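Local structure of type-2Aa cytolytic delta-endotoxin (Bacillus thuringiensis serovar kyushuensis, 1CBY) at residues Val35-Leu40 / Phe237-Tyr242; Pro88-Lys94 / Thr221-Ala225; Val111-Lys115 / Val135-Lys140. The protein kills the larvae of dipteran insects by making pores in the epithelial cell membrane of the midgut, acting as a monomer derived from a dimeric protoxin. All coordinates share one frame; numbering follows the deposited sequence.

Contact 1: Val35-Leu40 / Phe237-Tyr242; sequences VPSSDL and FNVNNY
Phe237 meets Val35 through its ring, with CE2 lying 3.9 Å from CG1 of the valine; this is the buried, apolar end of an otherwise polar contact. The carbonyl oxygen of Phe237 accepts twice: from Ser38 OG at 3.2 Å, in the carbonyl plane and on a lone pair, and from water 2, which in turn accepts from Ser38 N. At Val239 the backbone O takes a second bridging water, water 1, which also donates to Ser37 OG. Asn240 packs its CB against OD2 of Asp39. Next in sequence, Asn241 N donates to the same Asp39 OD2 over 3.1 Å, almost straight at 177° but from above the carboxylate plane. The side-chain amide of Asn241 stacks on that carboxylate, their planes 16° apart. Tyr242 brings its ring edge to OD2, with CE1 at 3.3 Å, while its OH shares water 3 with Asp39 OD1. A single carboxylate thus gathers Asn240 to Tyr242, and waters bridge much of the remainder. Such chemistry implies a hydrated surface junction at Ser38, the N-terminal processing stop, just after Val35 and Pro36 pair with a strand of the second subunit in the protoxin.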
ATOM      1  N   VAL A  35      -9.219  -6.107   2.347  1.00 24.64           N
ATOM      2  CA  VAL A  35     -10.426  -6.574   3.006  1.00 26.19           C
ATOM      3  C   VAL A  35     -11.353  -7.206   1.957  1.00 29.20           C
ATOM      4  O   VAL A  35     -11.415  -6.729   0.823  1.00 31.01           O
ATOM      5  CB  VAL A  35     -11.125  -5.371   3.699  1.00 19.26           C
ATOM      6  CG1 VAL A  35     -11.689  -4.405   2.672  1.00 22.37           C
ATOM      7  CG2 VAL A  35     -12.198  -5.836   4.611  1.00 24.18           C
ATOM      8  N   PRO A  36     -12.012  -8.336   2.293  1.00 31.03           N
ATOM      9  CA  PRO A  36     -12.922  -9.001   1.348  1.00 29.59           C
ATOM     10  C   PRO A  36     -14.052  -8.083   0.881  1.00 26.59           C
ATOM     11  O   PRO A  36     -14.739  -7.472   1.695  1.00 29.91           O
ATOM     12  CB  PRO A  36     -13.429 -10.212   2.143  1.00 22.97           C
ATOM     13  CG  PRO A  36     -13.162  -9.854   3.576  1.00 26.99           C
ATOM     14  CD  PRO A  36     -11.851  -9.147   3.511  1.00 28.35           C
ATOM     15  N   SER A  37     -14.225  -7.994  -0.434  1.00 27.72           N
ATOM     16  CA  SER A  37     -15.231  -7.127  -1.043  1.00 29.03           C
ATOM     17  C   SER A  37     -16.591  -7.786  -1.246  1.00 31.31           C
ATOM     18  O   SER A  37     -16.688  -9.004  -1.407  1.00 36.65           O
ATOM     19  CB  SER A  37     -14.710  -6.603  -2.388  1.00 23.13           C
ATOM     20  OG  SER A  37     -15.592  -5.650  -2.961  1.00 20.83           O
ATOM     21  N   SER A  38     -17.636  -6.964  -1.244  1.00 32.40           N
ATOM     22  CA  SER A  38     -19.004  -7.428  -1.452  1.00 32.65           C
ATOM     23  C   SER A  38     -19.308  -7.559  -2.942  1.00 30.96           C
ATOM     24  O   SER A  38     -20.281  -8.205  -3.331  1.00 35.18           O
ATOM     25  CB  SER A  38     -20.004  -6.460  -0.809  1.00 36.64           C
ATOM     26  OG  SER A  38     -19.994  -6.568   0.607  1.00 50.73           O
ATOM     27  N   ASP A  39     -18.469  -6.953  -3.774  1.00 27.66           N
ATOM     28  CA  ASP A  39     -18.652  -6.996  -5.215  1.00 24.75           C
ATOM     29  C   ASP A  39     -17.277  -7.055  -5.881  1.00 27.46           C
ATOM     30  O   ASP A  39     -16.249  -7.009  -5.203  1.00 31.03           O
ATOM     31  CB  ASP A  39     -19.428  -5.761  -5.675  1.00 26.53           C
ATOM     32  CG  ASP A  39     -20.440  -6.072  -6.768  1.00 32.37           C
ATOM     33  OD1 ASP A  39     -20.112  -6.852  -7.685  1.00 37.69           O
ATOM     34  OD2 ASP A  39     -21.567  -5.532  -6.715  1.00 31.79           O
ATOM     35  N   LEU A  40     -17.255  -7.151  -7.204  1.00 22.18           N
ATOM     36  CA  LEU A  40     -16.006  -7.249  -7.939  1.00 19.07           C
ATOM     37  C   LEU A  40     -15.184  -5.971  -7.840  1.00 23.66           C
ATOM     38  O   LEU A  40     -15.731  -4.871  -7.867  1.00 26.38           O
ATOM     39  CB  LEU A  40     -16.292  -7.605  -9.401  1.00 23.30           C
ATOM     40  CG  LEU A  40     -17.087  -8.904  -9.628  1.00 24.11           C
ATOM     41  CD1 LEU A  40     -17.285  -9.168 -11.110  1.00 23.56           C
ATOM     42  CD2 LEU A  40     -16.361 -10.073  -8.994  1.00 28.58           C
ATOM     43  N   PHE A 237     -18.560  -1.019   4.007  1.00 32.93           N
ATOM     44  CA  PHE A 237     -18.000  -2.046   3.139  1.00 33.03           C
ATOM     45  C   PHE A 237     -19.006  -3.033   2.545  1.00 36.40           C
ATOM     46  O   PHE A 237     -18.630  -3.910   1.771  1.00 43.86           O
ATOM     47  CB  PHE A 237     -16.852  -2.767   3.844  1.00 29.63           C
ATOM     48  CG  PHE A 237     -15.647  -1.894   4.068  1.00 37.17           C
ATOM     49  CD1 PHE A 237     -15.538  -1.111   5.212  1.00 37.56           C
ATOM     50  CD2 PHE A 237     -14.639  -1.822   3.113  1.00 36.54           C
ATOM     51  CE1 PHE A 237     -14.444  -0.266   5.400  1.00 34.56           C
ATOM     52  CE2 PHE A 237     -13.541  -0.979   3.294  1.00 36.57           C
ATOM     53  CZ  PHE A 237     -13.445  -0.201   4.438  1.00 31.64           C
ATOM     54  N   ASN A 238     -20.279  -2.893   2.899  1.00 38.68           N
ATOM     55  CA  ASN A 238     -21.324  -3.767   2.359  1.00 36.00           C
ATOM     56  C   ASN A 238     -21.874  -3.210   1.053  1.00 34.82           C
ATOM     57  O   ASN A 238     -22.600  -3.898   0.333  1.00 42.33           O
ATOM     58  CB  ASN A 238     -22.481  -3.927   3.349  1.00 40.21           C
ATOM     59  CG  ASN A 238     -22.245  -5.024   4.372  1.00 44.31           C
ATOM     60  OD1 ASN A 238     -23.098  -5.274   5.223  1.00 47.12           O
ATOM     61  ND2 ASN A 238     -21.096  -5.688   4.297  1.00 51.18           N
ATOM     62  N   VAL A 239     -21.562  -1.950   0.771  1.00 30.08           N
ATOM     63  CA  VAL A 239     -22.031  -1.296  -0.446  1.00 34.32           C
ATOM     64  C   VAL A 239     -21.484  -2.031  -1.669  1.00 33.13           C
ATOM     65  O   VAL A 239     -20.314  -2.409  -1.705  1.00 34.77           O
ATOM     66  CB  VAL A 239     -21.601   0.200  -0.479  1.00 36.82           C
ATOM     67  CG1 VAL A 239     -22.057   0.863  -1.771  1.00 38.25           C
ATOM     68  CG2 VAL A 239     -22.175   0.945   0.726  1.00 34.26           C
ATOM     69  N   ASN A 240     -22.338  -2.252  -2.660  1.00 34.52           N
ATOM     70  CA  ASN A 240     -21.923  -2.949  -3.873  1.00 34.92           C
ATOM     71  C   ASN A 240     -21.703  -1.968  -5.009  1.00 33.23           C
ATOM     72  O   ASN A 240     -21.744  -0.760  -4.797  1.00 35.23           O
ATOM     73  CB  ASN A 240     -22.949  -4.020  -4.266  1.00 38.52           C
ATOM     74  CG  ASN A 240     -24.356  -3.467  -4.471  1.00 42.64           C
ATOM     75  OD1 ASN A 240     -25.305  -4.234  -4.571  1.00 51.03           O
ATOM     76  ND2 ASN A 240     -24.497  -2.148  -4.532  1.00 52.97           N
ATOM     77  N   ASN A 241     -21.508  -2.477  -6.220  1.00 27.75           N
ATOM     78  CA  ASN A 241     -21.279  -1.609  -7.369  1.00 25.62           C
ATOM     79  C   ASN A 241     -22.571  -1.276  -8.106  1.00 27.03           C
ATOM     80  O   ASN A 241     -22.560  -1.089  -9.320  1.00 32.55           O
ATOM     81  CB  ASN A 241     -20.306  -2.272  -8.350  1.00 28.40           C
ATOM     82  CG  ASN A 241     -19.066  -2.826  -7.676  1.00 29.34           C
ATOM     83  OD1 ASN A 241     -18.475  -3.788  -8.156  1.00 37.50           O
ATOM     84  ND2 ASN A 241     -18.668  -2.229  -6.564  1.00 31.19           N
ATOM     85  N   TYR A 242     -23.682  -1.172  -7.383  1.00 31.27           N
ATOM     86  CA  TYR A 242     -24.960  -0.896  -8.031  1.00 33.94           C
ATOM     87  C   TYR A 242     -25.743   0.220  -7.364  1.00 41.76           C
ATOM     88  O   TYR A 242     -25.662   0.404  -6.151  1.00 37.51           O
ATOM     89  CB  TYR A 242     -25.798  -2.181  -8.102  1.00 30.43           C
ATOM     90  CG  TYR A 242     -25.165  -3.255  -8.966  1.00 28.01           C
ATOM     91  CD1 TYR A 242     -24.187  -4.110  -8.454  1.00 22.07           C
ATOM     92  CD2 TYR A 242     -25.502  -3.378 -10.313  1.00 29.60           C
ATOM     93  CE1 TYR A 242     -23.555  -5.047  -9.265  1.00 23.16           C
ATOM     94  CE2 TYR A 242     -24.877  -4.316 -11.132  1.00 21.33           C
ATOM     95  CZ  TYR A 242     -23.905  -5.142 -10.603  1.00 22.13           C
ATOM     96  OH  TYR A 242     -23.268  -6.049 -11.416  1.00 27.63           O
TER
HETATM   97  O   HOH W   1     -18.279  -3.953  -2.595  1.00 38.79           O
HETATM   98  O   HOH W   2     -16.778  -4.307  -0.219  1.00 38.34           O
HETATM   99  O   HOH W   3     -20.913  -6.898 -10.209  1.00 61.80           O

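Contact 2: Pro88-Lys94 / Thr221-Ala225; sequences PNSAIVK and TLVQA
Leu222 and Ile92 face each other in a non-hydrogen-bonded antiparallel pair, CD1 of the leucine lying 4.1 Å from CG1 of the isoleucine, the two side chains crossing at a slant. With its CG swung anti to the backbone N (chi1 177°), Leu222 also reaches along the neighbouring strand, laying CD2 against Ser90 CB at 3.8 Å. The other face of the sheet carries Val223, whose CG2 touches Ala91 CB and whose CG1 meets Val93 CG2 at 3.7 Å, the two valines crossing at about a right angle. Val93 gets there through a beta bulge: Thr221 stands opposite both Val93 and Lys94, accepting from Val93 N at its O and donating from its N to Lys94 O. Farther along, Val223 N donates to Ala91 O at 2.9 Å in the regular ladder.

At the Pro88-Ala225 end the polar edge takes over. Gln224, extended throughout, sends NE2 to Pro88 O at 2.9 Å; the bond is nearly straight (178°) and lies in the amide plane; the other end is used too, OE1 accepting from Gln56 NE2. Ala225 N closes the ladder on Asn89 O at 2.9 Å, and Ser90 OG turns back to Ile87 O.

Strand 210-225 is flanked across from strand 90-102 by strand 183-195, through backbone bonds of Leu222 with Val186 and Gln224 with Met184. Helices 54-63 and 77-84 cover the Leu222 face with Leu60 and Ala84, while Thr221 OG1 reaches Val121 O.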
ATOM      1  N   PRO A  88     -23.937  12.397  -9.120  1.00 36.63           N
ATOM      2  CA  PRO A  88     -24.572  13.630  -8.644  1.00 35.08           C
ATOM      3  C   PRO A  88     -23.614  14.581  -7.929  1.00 35.43           C
ATOM      4  O   PRO A  88     -22.729  14.144  -7.189  1.00 33.97           O
ATOM      5  CB  PRO A  88     -25.648  13.108  -7.694  1.00 34.14           C
ATOM      6  CG  PRO A  88     -25.056  11.831  -7.180  1.00 39.17           C
ATOM      7  CD  PRO A  88     -24.488  11.221  -8.431  1.00 33.82           C
ATOM      8  N   ASN A  89     -23.801  15.880  -8.170  1.00 36.56           N
ATOM      9  CA  ASN A  89     -23.010  16.957  -7.559  1.00 34.69           C
ATOM     10  C   ASN A  89     -21.513  16.867  -7.822  1.00 31.53           C
ATOM     11  O   ASN A  89     -20.702  16.970  -6.899  1.00 24.89           O
ATOM     12  CB  ASN A  89     -23.267  17.019  -6.048  1.00 40.44           C
ATOM     13  CG  ASN A  89     -24.742  16.961  -5.706  1.00 50.99           C
ATOM     14  OD1 ASN A  89     -25.574  17.557  -6.390  1.00 60.89           O
ATOM     15  ND2 ASN A  89     -25.077  16.210  -4.667  1.00 56.81           N
ATOM     16  N   SER A  90     -21.148  16.728  -9.090  1.00 33.07           N
ATOM     17  CA  SER A  90     -19.751  16.613  -9.471  1.00 34.62           C
ATOM     18  C   SER A  90     -19.487  17.313 -10.796  1.00 37.05           C
ATOM     19  O   SER A  90     -20.404  17.861 -11.405  1.00 43.23           O
ATOM     20  CB  SER A  90     -19.366  15.132  -9.574  1.00 35.84           C
ATOM     21  OG  SER A  90     -20.241  14.426 -10.438  1.00 31.28           O
ATOM     22  N   ALA A  91     -18.233  17.290 -11.238  1.00 36.21           N
ATOM     23  CA  ALA A  91     -17.840  17.907 -12.495  1.00 35.81           C
ATOM     24  C   ALA A  91     -16.544  17.276 -12.988  1.00 36.60           C
ATOM     25  O   ALA A  91     -15.637  17.010 -12.195  1.00 39.56           O
ATOM     26  CB  ALA A  91     -17.655  19.407 -12.309  1.00 37.46           C
ATOM     27  N   ILE A  92     -16.476  17.013 -14.290  1.00 36.64           N
ATOM     28  CA  ILE A  92     -15.294  16.411 -14.903  1.00 34.62           C
ATOM     29  C   ILE A  92     -14.267  17.497 -15.189  1.00 33.76           C
ATOM     30  O   ILE A  92     -14.482  18.356 -16.042  1.00 38.69           O
ATOM     31  CB  ILE A  92     -15.649  15.688 -16.219  1.00 32.32           C
ATOM     32  CG1 ILE A  92     -16.672  14.586 -15.951  1.00 34.07           C
ATOM     33  CG2 ILE A  92     -14.402  15.105 -16.852  1.00 28.52           C
ATOM     34  CD1 ILE A  92     -17.105  13.851 -17.190  1.00 40.76           C
ATOM     35  N   VAL A  93     -13.160  17.453 -14.459  1.00 34.28           N
ATOM     36  CA  VAL A  93     -12.090  18.435 -14.602  1.00 30.32           C
ATOM     37  C   VAL A  93     -11.296  18.308 -15.896  1.00 35.42           C
ATOM     38  O   VAL A  93     -11.246  19.246 -16.688  1.00 43.11           O
ATOM     39  CB  VAL A  93     -11.124  18.376 -13.398  1.00 24.79           C
ATOM     40  CG1 VAL A  93      -9.921  19.261 -13.633  1.00 25.53           C
ATOM     41  CG2 VAL A  93     -11.844  18.806 -12.140  1.00 20.74           C
ATOM     42  N   LYS A  94     -10.687  17.150 -16.117  1.00 37.46           N
ATOM     43  CA  LYS A  94      -9.869  16.936 -17.305  1.00 38.29           C
ATOM     44  C   LYS A  94      -9.881  15.451 -17.641  1.00 37.92           C
ATOM     45  O   LYS A  94      -9.986  14.617 -16.743  1.00 45.17           O
ATOM     46  CB  LYS A  94      -8.436  17.402 -17.005  1.00 46.59           C
ATOM     47  CG  LYS A  94      -7.599  17.825 -18.207  1.00 56.32           C
ATOM     48  CD  LYS A  94      -6.855  16.656 -18.842  1.00 65.57           C
ATOM     49  CE  LYS A  94      -5.995  17.125 -20.010  1.00 67.44           C
ATOM     50  NZ  LYS A  94      -5.198  16.026 -20.620  1.00 66.76           N
ATOM     51  N   THR A 221     -10.359  13.136 -14.347  1.00 27.60           N
ATOM     52  CA  THR A 221     -10.451  13.609 -12.975  1.00 25.49           C
ATOM     53  C   THR A 221     -11.835  14.189 -12.759  1.00 26.10           C
ATOM     54  O   THR A 221     -12.299  15.029 -13.532  1.00 29.70           O
ATOM     55  CB  THR A 221      -9.398  14.677 -12.670  1.00 18.20           C
ATOM     56  OG1 THR A 221      -8.116  14.221 -13.123  1.00 21.34           O
ATOM     57  CG2 THR A 221      -9.340  14.934 -11.174  1.00  8.72           C
ATOM     58  N   LEU A 222     -12.499  13.718 -11.715  1.00 29.41           N
ATOM     59  CA  LEU A 222     -13.837  14.172 -11.388  1.00 30.51           C
ATOM     60  C   LEU A 222     -13.864  14.716  -9.964  1.00 34.43           C
ATOM     61  O   LEU A 222     -13.276  14.124  -9.057  1.00 40.89           O
ATOM     62  CB  LEU A 222     -14.815  13.001 -11.515  1.00 22.60           C
ATOM     63  CG  LEU A 222     -16.268  13.276 -11.141  1.00 28.89           C
ATOM     64  CD1 LEU A 222     -17.177  12.852 -12.282  1.00 31.68           C
ATOM     65  CD2 LEU A 222     -16.622  12.553  -9.852  1.00 29.52           C
ATOM     66  N   VAL A 223     -14.480  15.876  -9.783  1.00 31.67           N
ATOM     67  CA  VAL A 223     -14.595  16.458  -8.456  1.00 32.16           C
ATOM     68  C   VAL A 223     -16.065  16.398  -8.059  1.00 36.60           C
ATOM     69  O   VAL A 223     -16.945  16.618  -8.892  1.00 35.94           O
ATOM     70  CB  VAL A 223     -14.088  17.926  -8.394  1.00 32.17           C
ATOM     71  CG1 VAL A 223     -12.585  17.976  -8.651  1.00 29.63           C
ATOM     72  CG2 VAL A 223     -14.849  18.807  -9.381  1.00 24.43           C
ATOM     73  N   GLN A 224     -16.326  16.033  -6.810  1.00 36.84           N
ATOM     74  CA  GLN A 224     -17.688  15.948  -6.296  1.00 36.35           C
ATOM     75  C   GLN A 224     -17.759  16.682  -4.966  1.00 37.70           C
ATOM     76  O   GLN A 224     -16.828  16.610  -4.161  1.00 39.67           O
ATOM     77  CB  GLN A 224     -18.098  14.495  -6.094  1.00 35.98           C
ATOM     78  CG  GLN A 224     -19.465  14.340  -5.458  1.00 37.01           C
ATOM     79  CD  GLN A 224     -19.795  12.902  -5.147  1.00 42.47           C
ATOM     80  OE1 GLN A 224     -19.027  12.211  -4.472  1.00 46.04           O
ATOM     81  NE2 GLN A 224     -20.932  12.434  -5.642  1.00 41.18           N
ATOM     82  N   ALA A 225     -18.858  17.390  -4.737  1.00 37.21           N
ATOM     83  CA  ALA A 225     -19.041  18.143  -3.504  1.00 34.48           C
ATOM     84  C   ALA A 225     -18.840  17.224  -2.309  1.00 34.42           C
ATOM     85  O   ALA A 225     -19.319  16.089  -2.304  1.00 37.16           O
ATOM     86  CB  ALA A 225     -20.426  18.760  -3.471  1.00 34.93           C
TER

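Contact 3: Val111-Lys115 / Val135-Lys140; sequences VEQLK and VEATIK
The carboxylate of Glu136 has the ammonium group of Lys115 standing almost squarely above one of its faces, so that NZ is 3.6 Å from CD and 3.7 Å from OE2. This is a long salt bridge, and the approach from above uses the charges without directing a hydrogen bond at either oxygen. NZ reaches this place because the lysine runs fully extended, CG anti to the backbone N (chi1 -178°), reaching across to the partner helix, slantwise to Glu136; it comes to 3.5 Å from Glu136 CB and makes a weak hydrogen bond to Trp132 O.

Beneath the charged pair the contact is apolar. Val111 lays CG1 against Glu136, Ile139 and Lys140, meeting Ile139 CG2 at 3.8 Å and Glu136 CG at 3.8 Å, while its CG2 lies on Lys140 CG. The same methyl of Ile139, CG2, receives Leu114 CD1 at 3.8 Å, so one branch is shared by residues a helical turn apart.

The two helical segments run at 126° to each other, their axes 9.7 Å apart at closest, as part of a pair of helices consecutive in the chain. On the inner side Leu114 and Ile139 rest on Phe191 of strand 183-195, and Ile118 of helix 107-122 continues the seam against Val135 and Ile139. Thr138 lies on strand 165-175. Outward, Lys140 NZ crosses to the second subunit, where it bonds Thr148 and forms a salt bridge with Asp147, next to the packing of Glu136 on Thr148 of that subunit.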
ATOM      1  N   VAL A 111       8.626   6.750 -15.355  1.00 14.45           N
ATOM      2  CA  VAL A 111       7.810   7.071 -14.189  1.00 19.13           C
ATOM      3  C   VAL A 111       7.650   8.586 -14.020  1.00 21.61           C
ATOM      4  O   VAL A 111       6.573   9.073 -13.658  1.00 18.20           O
ATOM      5  CB  VAL A 111       8.417   6.458 -12.909  1.00 20.20           C
ATOM      6  CG1 VAL A 111       7.643   6.904 -11.680  1.00 20.33           C
ATOM      7  CG2 VAL A 111       8.400   4.951 -13.013  1.00 18.31           C
ATOM      8  N   GLU A 112       8.722   9.325 -14.300  1.00 28.55           N
ATOM      9  CA  GLU A 112       8.720  10.781 -14.192  1.00 24.05           C
ATOM     10  C   GLU A 112       7.764  11.408 -15.192  1.00 24.08           C
ATOM     11  O   GLU A 112       7.002  12.308 -14.844  1.00 31.88           O
ATOM     12  CB  GLU A 112      10.127  11.337 -14.395  1.00 29.66           C
ATOM     13  CG  GLU A 112      11.098  10.984 -13.277  1.00 35.38           C
ATOM     14  CD  GLU A 112      12.509  11.476 -13.549  1.00 46.22           C
ATOM     15  OE1 GLU A 112      12.908  11.546 -14.734  1.00 51.89           O
ATOM     16  OE2 GLU A 112      13.222  11.786 -12.574  1.00 49.41           O
ATOM     17  N   GLN A 113       7.798  10.938 -16.433  1.00 24.54           N
ATOM     18  CA  GLN A 113       6.905  11.465 -17.456  1.00 26.84           C
ATOM     19  C   GLN A 113       5.456  11.271 -17.029  1.00 27.94           C
ATOM     20  O   GLN A 113       4.680  12.227 -16.989  1.00 30.44           O
ATOM     21  CB  GLN A 113       7.132  10.758 -18.793  1.00 29.66           C
ATOM     22  CG  GLN A 113       7.448  11.688 -19.955  1.00 39.56           C
ATOM     23  CD  GLN A 113       6.362  12.715 -20.242  1.00 39.33           C
ATOM     24  OE1 GLN A 113       5.563  12.551 -21.163  1.00 42.08           O
ATOM     25  NE2 GLN A 113       6.355  13.800 -19.477  1.00 42.70           N
ATOM     26  N   LEU A 114       5.111  10.037 -16.672  1.00 28.39           N
ATOM     27  CA  LEU A 114       3.753   9.699 -16.256  1.00 27.10           C
ATOM     28  C   LEU A 114       3.298  10.486 -15.029  1.00 28.21           C
ATOM     29  O   LEU A 114       2.148  10.926 -14.962  1.00 28.75           O
ATOM     30  CB  LEU A 114       3.634   8.195 -16.000  1.00 31.70           C
ATOM     31  CG  LEU A 114       4.018   7.276 -17.168  1.00 31.90           C
ATOM     32  CD1 LEU A 114       3.936   5.836 -16.728  1.00 26.74           C
ATOM     33  CD2 LEU A 114       3.123   7.518 -18.369  1.00 27.86           C
ATOM     34  N   LYS A 115       4.200  10.680 -14.070  1.00 24.25           N
ATOM     35  CA  LYS A 115       3.884  11.432 -12.857  1.00 19.73           C
ATOM     36  C   LYS A 115       3.546  12.884 -13.212  1.00 19.08           C
ATOM     37  O   LYS A 115       2.670  13.508 -12.606  1.00 19.30           O
ATOM     38  CB  LYS A 115       5.068  11.389 -11.895  1.00 13.90           C
ATOM     39  CG  LYS A 115       4.825  12.096 -10.577  1.00 14.22           C
ATOM     40  CD  LYS A 115       6.066  12.057  -9.698  1.00  7.27           C
ATOM     41  CE  LYS A 115       5.717  12.376  -8.253  1.00 13.98           C
ATOM     42  NZ  LYS A 115       6.872  12.117  -7.347  1.00 20.99           N
ATOM     43  N   VAL A 135       1.772   8.546  -5.277  1.00 16.93           N
ATOM     44  CA  VAL A 135       1.589   8.575  -6.718  1.00 14.92           C
ATOM     45  C   VAL A 135       2.782   7.961  -7.439  1.00 18.89           C
ATOM     46  O   VAL A 135       2.609   7.123  -8.323  1.00 27.80           O
ATOM     47  CB  VAL A 135       1.374  10.009  -7.231  1.00  4.94           C
ATOM     48  CG1 VAL A 135       1.431  10.036  -8.745  1.00  8.27           C
ATOM     49  CG2 VAL A 135       0.033  10.530  -6.756  1.00  9.37           C
ATOM     50  N   GLU A 136       3.990   8.359  -7.056  1.00 17.33           N
ATOM     51  CA  GLU A 136       5.192   7.838  -7.695  1.00 18.07           C
ATOM     52  C   GLU A 136       5.378   6.350  -7.418  1.00 20.11           C
ATOM     53  O   GLU A 136       5.677   5.572  -8.333  1.00 23.37           O
ATOM     54  CB  GLU A 136       6.424   8.617  -7.246  1.00 18.86           C
ATOM     55  CG  GLU A 136       7.622   8.430  -8.162  1.00 19.28           C
ATOM     56  CD  GLU A 136       8.845   9.170  -7.678  1.00 24.86           C
ATOM     57  OE1 GLU A 136       9.106   9.143  -6.461  1.00 34.37           O
ATOM     58  OE2 GLU A 136       9.550   9.774  -8.512  1.00 31.66           O
ATOM     59  N   ALA A 137       5.189   5.956  -6.162  1.00 11.50           N
ATOM     60  CA  ALA A 137       5.321   4.555  -5.771  1.00 13.51           C
ATOM     61  C   ALA A 137       4.353   3.694  -6.594  1.00 14.67           C
ATOM     62  O   ALA A 137       4.744   2.668  -7.153  1.00 20.45           O
ATOM     63  CB  ALA A 137       5.045   4.401  -4.305  1.00  2.92           C
ATOM     64  N   THR A 138       3.105   4.139  -6.697  1.00 11.68           N
ATOM     65  CA  THR A 138       2.084   3.442  -7.462  1.00 11.16           C
ATOM     66  C   THR A 138       2.486   3.321  -8.938  1.00 18.79           C
ATOM     67  O   THR A 138       2.353   2.248  -9.539  1.00 25.33           O
ATOM     68  CB  THR A 138       0.723   4.169  -7.344  1.00  9.98           C
ATOM     69  OG1 THR A 138       0.236   4.065  -5.998  1.00  9.78           O
ATOM     70  CG2 THR A 138      -0.297   3.575  -8.282  1.00 11.93           C
ATOM     71  N   ILE A 139       3.006   4.403  -9.514  1.00 20.84           N
ATOM     72  CA  ILE A 139       3.420   4.385 -10.915  1.00 18.01           C
ATOM     73  C   ILE A 139       4.546   3.381 -11.112  1.00 19.53           C
ATOM     74  O   ILE A 139       4.507   2.575 -12.039  1.00 23.08           O
ATOM     75  CB  ILE A 139       3.848   5.784 -11.418  1.00 20.88           C
ATOM     76  CG1 ILE A 139       2.689   6.766 -11.264  1.00 23.45           C
ATOM     77  CG2 ILE A 139       4.231   5.731 -12.894  1.00 18.94           C
ATOM     78  CD1 ILE A 139       1.407   6.284 -11.900  1.00 32.64           C
ATOM     79  N   LYS A 140       5.517   3.389 -10.206  1.00 20.17           N
ATOM     80  CA  LYS A 140       6.632   2.455 -10.282  1.00 22.89           C
ATOM     81  C   LYS A 140       6.108   1.019 -10.237  1.00 23.66           C
ATOM     82  O   LYS A 140       6.591   0.146 -10.960  1.00 19.49           O
ATOM     83  CB  LYS A 140       7.599   2.670  -9.113  1.00 21.16           C
ATOM     84  CG  LYS A 140       8.415   3.943  -9.164  1.00 25.09           C
ATOM     85  CD  LYS A 140       9.362   3.992  -7.974  1.00 31.01           C
ATOM     86  CE  LYS A 140      10.266   5.209  -7.996  1.00 33.11           C
ATOM     87  NZ  LYS A 140      11.144   5.221  -6.793  1.00 32.19           N
TER

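Followed from the N terminus, contact 1 begins at the end of strand 28-36, and its partner comes some 200 residues later, after helix 233-237; the loop it closes holds both of the others. Strand 90-102 opens contact 2, completed by strand 210-225, the last strand in the chain, and within that span contact 3 pairs helices 107-122 and 129-141 over a short loop. The three therefore nest without crossing. Contact 1 ties the end of strand 28-36 and the residues after it to the C-terminal tail, contact 2 joins sheet strands, and contact 3 joins helices. Contacts 1 and 3 lie on opposite sides of the chain's centre, about 28 Å apart between centres, and both touch the second subunit.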